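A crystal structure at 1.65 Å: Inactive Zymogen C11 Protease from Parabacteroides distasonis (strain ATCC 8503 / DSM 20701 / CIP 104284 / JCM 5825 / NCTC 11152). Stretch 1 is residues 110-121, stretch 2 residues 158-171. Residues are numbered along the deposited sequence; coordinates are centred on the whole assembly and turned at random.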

# COMPACT_ATOMS: atom_id res chain seq x y z
N GLY A 110 11.82 5.74 -6.39
CA GLY A 110 10.86 5.00 -5.55
C GLY A 110 9.85 5.96 -4.95
O GLY A 110 10.12 7.16 -4.80
N LEU A 111 8.68 5.40 -4.55
CA LEU A 111 7.60 6.24 -4.07
C LEU A 111 7.07 5.62 -2.75
O LEU A 111 6.82 4.42 -2.78
N VAL A 112 6.98 6.44 -1.71
CA VAL A 112 6.31 6.04 -0.42
C VAL A 112 5.09 6.94 -0.32
O VAL A 112 5.22 8.18 -0.40
N LEU A 113 3.91 6.33 -0.21
CA LEU A 113 2.65 7.14 -0.12
C LEU A 113 2.09 6.85 1.22
O LEU A 113 1.84 5.66 1.56
N TRP A 114 2.00 7.86 2.05
CA TRP A 114 1.52 7.68 3.39
C TRP A 114 0.12 8.26 3.48
O TRP A 114 -0.08 9.46 3.15
N SER A 115 -0.80 7.43 3.94
CA SER A 115 -2.21 7.89 3.99
C SER A 115 -2.91 6.90 4.88
O SER A 115 -3.18 5.80 4.44
N HIS A 116 -3.16 7.24 6.13
CA HIS A 116 -3.96 6.35 6.97
C HIS A 116 -5.44 6.76 7.03
O HIS A 116 -5.78 7.87 7.41
N GLY A 117 -6.30 5.82 6.62
CA GLY A 117 -7.71 6.03 6.36
C GLY A 117 -8.31 4.72 5.88
O GLY A 117 -8.02 3.67 6.45
N THR A 118 -9.10 4.76 4.81
CA THR A 118 -9.77 3.55 4.31
C THR A 118 -9.05 2.91 3.13
O THR A 118 -9.59 2.04 2.45
N GLY A 119 -7.83 3.36 2.87
CA GLY A 119 -7.06 2.81 1.77
C GLY A 119 -7.75 3.00 0.42
O GLY A 119 -8.19 4.10 0.06
N TRP A 120 -7.87 1.92 -0.33
CA TRP A 120 -8.37 2.02 -1.68
C TRP A 120 -9.90 1.96 -1.83
O TRP A 120 -10.40 2.08 -2.97
N LEU A 121 -10.60 1.68 -0.73
CA LEU A 121 -12.04 1.46 -0.74
C LEU A 121 -12.74 2.78 -0.96
O LEU A 121 -12.17 3.81 -0.61
N ILE A 158 6.63 0.86 -5.05
CA ILE A 158 5.75 1.80 -4.34
C ILE A 158 5.50 1.16 -3.00
O ILE A 158 5.12 -0.04 -2.94
N LEU A 159 5.76 1.93 -1.94
CA LEU A 159 5.50 1.48 -0.56
C LEU A 159 4.24 2.19 -0.10
O LEU A 159 4.21 3.41 -0.01
N PHE A 160 3.17 1.39 0.12
CA PHE A 160 1.92 2.00 0.61
C PHE A 160 1.90 1.96 2.12
O PHE A 160 1.68 0.90 2.72
N ASP A 161 2.15 3.09 2.76
CA ASP A 161 2.05 3.14 4.21
C ASP A 161 0.63 3.58 4.50
O ASP A 161 0.33 4.76 4.71
N ALA A 162 -0.27 2.58 4.48
CA ALA A 162 -1.71 2.83 4.36
C ALA A 162 -2.40 1.52 4.72
O ALA A 162 -1.75 0.48 4.77
N CYS A 163 -3.68 1.62 5.01
CA CYS A 163 -4.41 0.38 5.25
C CYS A 163 -4.88 -0.32 4.00
O CYS A 163 -5.36 0.29 3.03
N TYR A 164 -4.84 -1.66 4.10
CA TYR A 164 -5.49 -2.59 3.18
C TYR A 164 -4.97 -2.58 1.76
O TYR A 164 -5.65 -3.06 0.85
N MET A 165 -3.75 -2.09 1.54
CA MET A 165 -3.36 -1.92 0.15
C MET A 165 -2.80 -3.14 -0.45
O MET A 165 -2.69 -3.24 -1.67
N SER A 166 -2.36 -4.11 0.36
CA SER A 166 -1.94 -5.40 -0.21
C SER A 166 -3.15 -6.23 -0.51
O SER A 166 -3.57 -7.08 0.32
N CYS A 167 -3.73 -6.03 -1.66
CA CYS A 167 -4.82 -6.85 -2.16
C CYS A 167 -4.63 -7.03 -3.63
O CYS A 167 -3.87 -6.28 -4.24
N ALA A 168 -5.23 -8.05 -4.17
CA ALA A 168 -5.02 -8.36 -5.57
C ALA A 168 -5.37 -7.19 -6.41
O ALA A 168 -4.71 -6.92 -7.44
N GLU A 169 -6.47 -6.53 -6.06
CA GLU A 169 -6.95 -5.48 -6.92
C GLU A 169 -5.98 -4.32 -7.08
O GLU A 169 -5.84 -3.77 -8.20
N VAL A 170 -5.36 -3.96 -5.97
CA VAL A 170 -4.31 -2.91 -6.00
C VAL A 170 -3.04 -3.40 -6.66
O VAL A 170 -2.39 -2.69 -7.50
N ALA A 171 -2.57 -4.59 -6.26
CA ALA A 171 -1.32 -5.05 -6.89
C ALA A 171 -1.52 -5.13 -8.43
O ALA A 171 -0.58 -4.82 -9.25

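Two neighbouring parallel strands, zipped by backbone hydrogen bonds, run on into loops, where a histidine from one stretch reaches back to a buried strand aspartate of the other and one tryptophan is deeply inserted. The register is simple: Leu111 pairs with Ile158, Val112 with Leu159, Leu113 with Phe160 and Trp114 with Asp161. The ladder runs from Leu159 N to Leu111 O (2.8 Å), Leu113 N to Leu159 O (2.9 Å), Asp161 N to Leu113 O (2.9 Å) and Ser115 N to Asp161 O (3.0 Å). Because paired residues send their side chains to the same face, each side of the sheet acquires its own character.

On the face bearing Leu111, Leu113, Ile158 and Phe160, the contacts between these four are apolar. Leu113 (m, t) places CD1 3.8 Å from Phe160 CE1 and 4.5 Å from Ile158 CG2, while Leu111 (t, p) meets Ile158 (m, t), CB to CG1 at 4.3 Å, less closely than Leu113 meets Phe160. On the other face Val112 (t) and Leu159 (t, t) pack CG1 to CD2 at 4.1 Å, and the chemistry then turns polar at Trp114 and Asp161. Asp161, chi1 t, receives a hydrogen bond on OD1 from His116 NE2 at 2.8 Å. His116 starts sideways from its CA, but with chi1 m its ring reaches back to the carboxylate, whose OD1 lies near the ring plane, as a donor along its N-H direction requires. Asp161 OD2 sits 3.2 Å from Trp114 CD1 and is hydrogen-bonded elsewhere in the structure, so neither carboxylate oxygen is left without a partner.

Past the strands, Thr118 to Leu121 form a type II' turn. Gly119 has a positive phi, and its CA lies 3.3 Å from Cys163 O; a CB here would collide with that oxygen, so the absent side chain is what permits this close approach. The turn delivers Trp120, chi1 p, which has the largest area covered by the other stretch. Val170 (t) sets CG2 over one face of the indole, 3.9 Å from the centroid of the five-membered ring of Trp120, a CH-pi contact. Met165 (m, m, m) brings SD to the ring edge, 3.7 Å from Trp120 CD1, and Cys167 SG approaches obliquely, 3.4 Å from Trp120 CE2. Cys167 SG (chi1 p) also caps the following helix, accepting from Val170 N at 3.4 Å, so one atom serves both helix start and aromatic pocket. The indole nitrogen finds a weak hydrogen bond, Trp120 NE1 to Tyr164 O at 2.9 Å, and Trp120 CH2 reaches Glu169 CD at 3.8 Å.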

# COMPACT_ATOMS: atom_id res chain seq x y z
CB LEU A 111 6.48 6.33 -5.15
CG LEU A 111 5.34 7.24 -4.67
CD1 LEU A 111 5.67 8.74 -4.48
CD2 LEU A 111 4.23 7.07 -5.79
CB VAL A 112 7.17 6.28 0.76
CG1 VAL A 112 6.43 5.91 2.04
CG2 VAL A 112 8.50 5.47 0.61
CB LEU A 113 1.66 6.73 -1.17
CG LEU A 113 2.06 6.96 -2.60
CD1 LEU A 113 0.86 6.49 -3.53
CD2 LEU A 113 2.39 8.41 -2.74
CB TRP A 114 2.43 8.44 4.38
CG TRP A 114 2.15 8.21 5.84
CD1 TRP A 114 2.79 7.33 6.68
CD2 TRP A 114 1.19 8.90 6.65
NE1 TRP A 114 2.27 7.42 7.93
CE2 TRP A 114 1.29 8.37 7.94
CE3 TRP A 114 0.26 9.88 6.39
CZ2 TRP A 114 0.48 8.80 8.98
CZ3 TRP A 114 -0.55 10.32 7.44
CH2 TRP A 114 -0.42 9.78 8.70
CB SER A 115 -2.82 7.87 2.58
OG SER A 115 -4.15 8.40 2.57
CB HIS A 116 -3.34 6.28 8.35
CG HIS A 116 -1.97 5.66 8.35
ND1 HIS A 116 -1.35 5.23 9.49
CD2 HIS A 116 -1.11 5.42 7.33
CE1 HIS A 116 -0.16 4.73 9.18
NE2 HIS A 116 -0.00 4.82 7.87
CB THR A 118 -11.23 3.85 3.87
OG1 THR A 118 -11.22 4.74 2.74
CG2 THR A 118 -12.02 4.45 5.03
CB TRP A 120 -7.77 0.94 -2.51
CG TRP A 120 -8.04 -0.39 -1.98
CD1 TRP A 120 -7.43 -0.99 -0.92
CD2 TRP A 120 -8.93 -1.34 -2.54
NE1 TRP A 120 -7.92 -2.26 -0.76
CE2 TRP A 120 -8.83 -2.50 -1.76
CE3 TRP A 120 -9.82 -1.33 -3.63
CZ2 TRP A 120 -9.56 -3.65 -2.04
CZ3 TRP A 120 -10.55 -2.47 -3.90
CH2 TRP A 120 -10.45 -3.60 -3.10
CB LEU A 121 -12.46 0.80 0.55
CG LEU A 121 -11.94 -0.63 0.68
CD1 LEU A 121 -12.13 -1.05 2.14
CD2 LEU A 121 -12.70 -1.54 -0.29
CB ILE A 158 4.39 2.07 -5.06
CG1 ILE A 158 4.61 2.73 -6.43
CG2 ILE A 158 3.50 2.91 -4.13
CD1 ILE A 158 3.30 2.71 -7.36
CB LEU A 159 6.70 1.84 0.32
CG LEU A 159 6.71 1.35 1.78
CD1 LEU A 159 8.09 1.71 2.42
CD2 LEU A 159 5.67 1.97 2.64
CB PHE A 160 0.71 1.23 0.06
CG PHE A 160 0.46 1.44 -1.41
CD1 PHE A 160 -0.03 2.66 -1.87
CD2 PHE A 160 0.67 0.40 -2.32
CE1 PHE A 160 -0.29 2.86 -3.20
CE2 PHE A 160 0.38 0.61 -3.70
CZ PHE A 160 -0.10 1.83 -4.10
CB ASP A 161 3.16 4.10 4.79
CG ASP A 161 3.26 3.98 6.31
OD1 ASP A 161 2.28 3.53 6.98
OD2 ASP A 161 4.23 4.45 6.87
CB ALA A 162 -2.10 3.28 2.93
CB CYS A 163 -5.64 0.65 6.15
SG CYS A 163 -5.21 1.45 7.71
CB TYR A 164 -7.00 -2.35 3.18
CG TYR A 164 -7.63 -2.45 4.54
CD1 TYR A 164 -7.50 -3.62 5.32
CD2 TYR A 164 -8.33 -1.39 5.07
CE1 TYR A 164 -8.11 -3.69 6.53
CE2 TYR A 164 -8.97 -1.46 6.31
CZ TYR A 164 -8.85 -2.63 7.06
OH TYR A 164 -9.45 -2.73 8.28
CB MET A 165 -2.32 -0.74 -0.01
CG MET A 165 -2.94 0.60 0.36
SD MET A 165 -4.38 1.12 -0.60
CE MET A 165 -3.53 1.68 -2.12
CB SER A 166 -1.04 -6.20 0.77
OG SER A 166 0.24 -5.58 0.81
CB CYS A 167 -6.17 -6.21 -1.92
SG CYS A 167 -6.32 -4.56 -2.72
CB ALA A 168 -5.82 -9.55 -5.99
CB GLU A 169 -8.26 -4.91 -6.38
CG GLU A 169 -9.46 -5.92 -6.31
CD GLU A 169 -9.48 -6.74 -4.99
OE1 GLU A 169 -8.49 -6.77 -4.26
OE2 GLU A 169 -10.53 -7.35 -4.77
CB VAL A 170 -4.03 -2.39 -4.53
CG1 VAL A 170 -2.70 -1.59 -4.46
CG2 VAL A 170 -5.24 -1.65 -4.01
CB ALA A 171 -0.93 -6.42 -6.33